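Local coordinates for protein probable translation factor yciO (Escherichia coli, PDB 1KK9) that is of unknown function but may bind double-stranded RNA, at residues R70-P75 and S159-G164. Sequence-based numbering, arbitrary orientation.
Sequences RIRQLP and SLMLPG. With SO4 (sulfate ion), chain B.
Ser159 and Arg72 meet through a shared sulfate, probably taken up from the crystallisation liquor. The backbone N of Ser159 donates to sulfate O1 at 2.7 Å, and its OG bonds O4. From the other segment Arg72 adds two nearly straight bonds, NE to O1 and NH2 to O3 (2.7 Å), with the sulfur in the guanidinium plane at its edge; its CD lies 3.2 Å from Ser159 O. Next along the chain, Leu160 sets CD1 4.2 Å from Ile71 CG2, an apolar touch. Met161, present as selenomethionine, lays CG over the centre of one guanidinium face, 3.3 Å from Arg72 CZ, while Leu74 CD2 backs the opposite face. CG anti to the backbone N (chi1 175°) and a bend at chi2 swing the Arg72 chain alongside Met161. With an alanine in place of Arg72, the sulfate is likely to lose two of its bonds and Met161 CG its flat partner. Beyond, the Pro163 ring edges up to Ile71 O. His78 and Arg211 complete an anion pocket consistent with binding a phosphate-bearing ligand such as RNA. The contact joins helix 62-72 to the end of strand 155-159 and the loop after it; Ile71 and Leu160 both touch Leu55 of strand 52-57 and helix 172-179.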
loop_
_atom_site.group_PDB
_atom_site.type_symbol
_atom_site.label_atom_id
_atom_site.label_comp_id
_atom_site.label_asym_id
_atom_site.label_seq_id
_atom_site.Cartn_x
_atom_site.Cartn_y
_atom_site.Cartn_z
ATOM N N ARG A 70 -2.772 3.772 -13.822
ATOM C CA ARG A 70 -3.834 3.503 -14.777
ATOM C C ARG A 70 -4.768 2.370 -14.370
ATOM O O ARG A 70 -5.940 2.368 -14.748
ATOM C CB ARG A 70 -3.231 3.252 -16.157
ATOM C CG ARG A 70 -2.665 4.546 -16.753
ATOM C CD ARG A 70 -2.064 4.364 -18.123
ATOM N NE ARG A 70 -1.650 5.644 -18.699
ATOM C CZ ARG A 70 -0.768 6.473 -18.140
ATOM N NH1 ARG A 70 -0.193 6.168 -16.977
ATOM N NH2 ARG A 70 -0.446 7.606 -18.749
ATOM N N ILE A 71 -4.257 1.411 -13.602
ATOM C CA ILE A 71 -5.096 0.309 -13.131
ATOM C C ILE A 71 -5.979 0.850 -12.018
ATOM O O ILE A 71 -7.161 0.541 -11.953
ATOM C CB ILE A 71 -4.256 -0.866 -12.579
ATOM C CG1 ILE A 71 -3.439 -1.493 -13.712
ATOM C CG2 ILE A 71 -5.173 -1.927 -11.958
ATOM C CD1 ILE A 71 -2.412 -2.498 -13.244
ATOM N N ARG A 72 -5.397 1.682 -11.160
ATOM C CA ARG A 72 -6.120 2.284 -10.043
ATOM C C ARG A 72 -6.976 3.488 -10.452
ATOM O O ARG A 72 -7.956 3.818 -9.773
ATOM C CB ARG A 72 -5.127 2.738 -8.968
ATOM C CG ARG A 72 -5.754 3.498 -7.792
ATOM C CD ARG A 72 -6.535 2.576 -6.854
ATOM N NE ARG A 72 -7.013 3.273 -5.662
ATOM C CZ ARG A 72 -8.093 4.046 -5.631
ATOM N NH1 ARG A 72 -8.820 4.219 -6.730
ATOM N NH2 ARG A 72 -8.440 4.659 -4.507
ATOM N N GLN A 73 -6.610 4.127 -11.562
ATOM C CA GLN A 73 -7.303 5.326 -12.031
ATOM C C GLN A 73 -7.361 6.245 -10.827
ATOM O O GLN A 73 -8.431 6.695 -10.405
ATOM C CB GLN A 73 -8.714 5.009 -12.526
ATOM C CG GLN A 73 -8.759 4.411 -13.924
ATOM C CD GLN A 73 -8.071 5.282 -14.964
ATOM O OE1 GLN A 73 -8.209 6.508 -14.955
ATOM N NE2 GLN A 73 -7.336 4.649 -15.876
ATOM N N LEU A 74 -6.184 6.485 -10.264
ATOM C CA LEU A 74 -6.038 7.333 -9.090
ATOM C C LEU A 74 -6.638 8.698 -9.349
ATOM O O LEU A 74 -6.245 9.385 -10.284
ATOM C CB LEU A 74 -4.558 7.515 -8.749
ATOM C CG LEU A 74 -3.989 6.926 -7.460
ATOM C CD1 LEU A 74 -2.804 7.794 -7.031
ATOM C CD2 LEU A 74 -5.048 6.885 -6.364
ATOM N N PRO A 75 -7.598 9.116 -8.523
ATOM C CA PRO A 75 -8.191 10.431 -8.747
ATOM C C PRO A 75 -7.173 11.550 -8.572
ATOM O O PRO A 75 -6.177 11.415 -7.849
ATOM C CB PRO A 75 -9.287 10.496 -7.689
ATOM C CG PRO A 75 -9.694 9.061 -7.545
ATOM C CD PRO A 75 -8.363 8.360 -7.518
ATOM N N SER A 159 -4.353 0.826 -2.988
ATOM C CA SER A 159 -5.222 -0.295 -2.708
ATOM C C SER A 159 -5.738 -0.720 -4.081
ATOM O O SER A 159 -5.725 0.073 -5.030
ATOM C CB SER A 159 -6.394 0.145 -1.832
ATOM O OG SER A 159 -5.934 0.716 -0.618
ATOM N N LEU A 160 -6.167 -1.967 -4.203
ATOM C CA LEU A 160 -6.702 -2.432 -5.473
ATOM C C LEU A 160 -8.203 -2.301 -5.382
ATOM O O LEU A 160 -8.893 -3.189 -4.896
ATOM C CB LEU A 160 -6.316 -3.885 -5.752
ATOM C CG LEU A 160 -6.825 -4.443 -7.089
ATOM C CD1 LEU A 160 -6.325 -3.596 -8.258
ATOM C CD2 LEU A 160 -6.365 -5.878 -7.242
HETATM N N MSE A 161 -8.700 -1.165 -5.847
HETATM C CA MSE A 161 -10.125 -0.893 -5.824
HETATM C C MSE A 161 -10.739 -1.240 -7.181
HETATM O O MSE A 161 -10.172 -0.929 -8.235
HETATM C CB MSE A 161 -10.375 0.588 -5.554
HETATM C CG MSE A 161 -9.452 1.226 -4.538
HETATM SE SE MSE A 161 -10.164 1.197 -2.740
HETATM C CE MSE A 161 -11.931 1.912 -2.997
ATOM N N LEU A 162 -11.894 -1.895 -7.149
ATOM C CA LEU A 162 -12.600 -2.211 -8.372
ATOM C C LEU A 162 -12.989 -0.809 -8.835
ATOM O O LEU A 162 -13.694 -0.101 -8.133
ATOM C CB LEU A 162 -13.834 -3.047 -8.053
ATOM C CG LEU A 162 -13.519 -4.212 -7.115
ATOM C CD1 LEU A 162 -13.471 -3.668 -5.711
ATOM C CD2 LEU A 162 -14.561 -5.319 -7.208
ATOM N N PRO A 163 -12.480 -0.365 -9.996
ATOM C CA PRO A 163 -12.800 0.972 -10.506
ATOM C C PRO A 163 -14.177 1.558 -10.180
ATOM O O PRO A 163 -15.221 0.877 -10.230
ATOM C CB PRO A 163 -12.560 0.824 -11.995
ATOM C CG PRO A 163 -11.294 -0.023 -12.018
ATOM C CD PRO A 163 -11.545 -1.063 -10.910
ATOM N N GLY A 164 -14.138 2.845 -9.845
ATOM C CA GLY A 164 -15.330 3.571 -9.495
ATOM C C GLY A 164 -15.744 3.198 -8.098
ATOM O O GLY A 164 -16.161 4.056 -7.318
HETATM S S SO4 B . -5.983 4.044 -1.688
HETATM O O1 SO4 B . -5.443 3.278 -2.822
HETATM O O2 SO4 B . -5.169 5.249 -1.463
HETATM O O3 SO4 B . -7.368 4.427 -1.995
HETATM O O4 SO4 B . -5.957 3.241 -0.447
#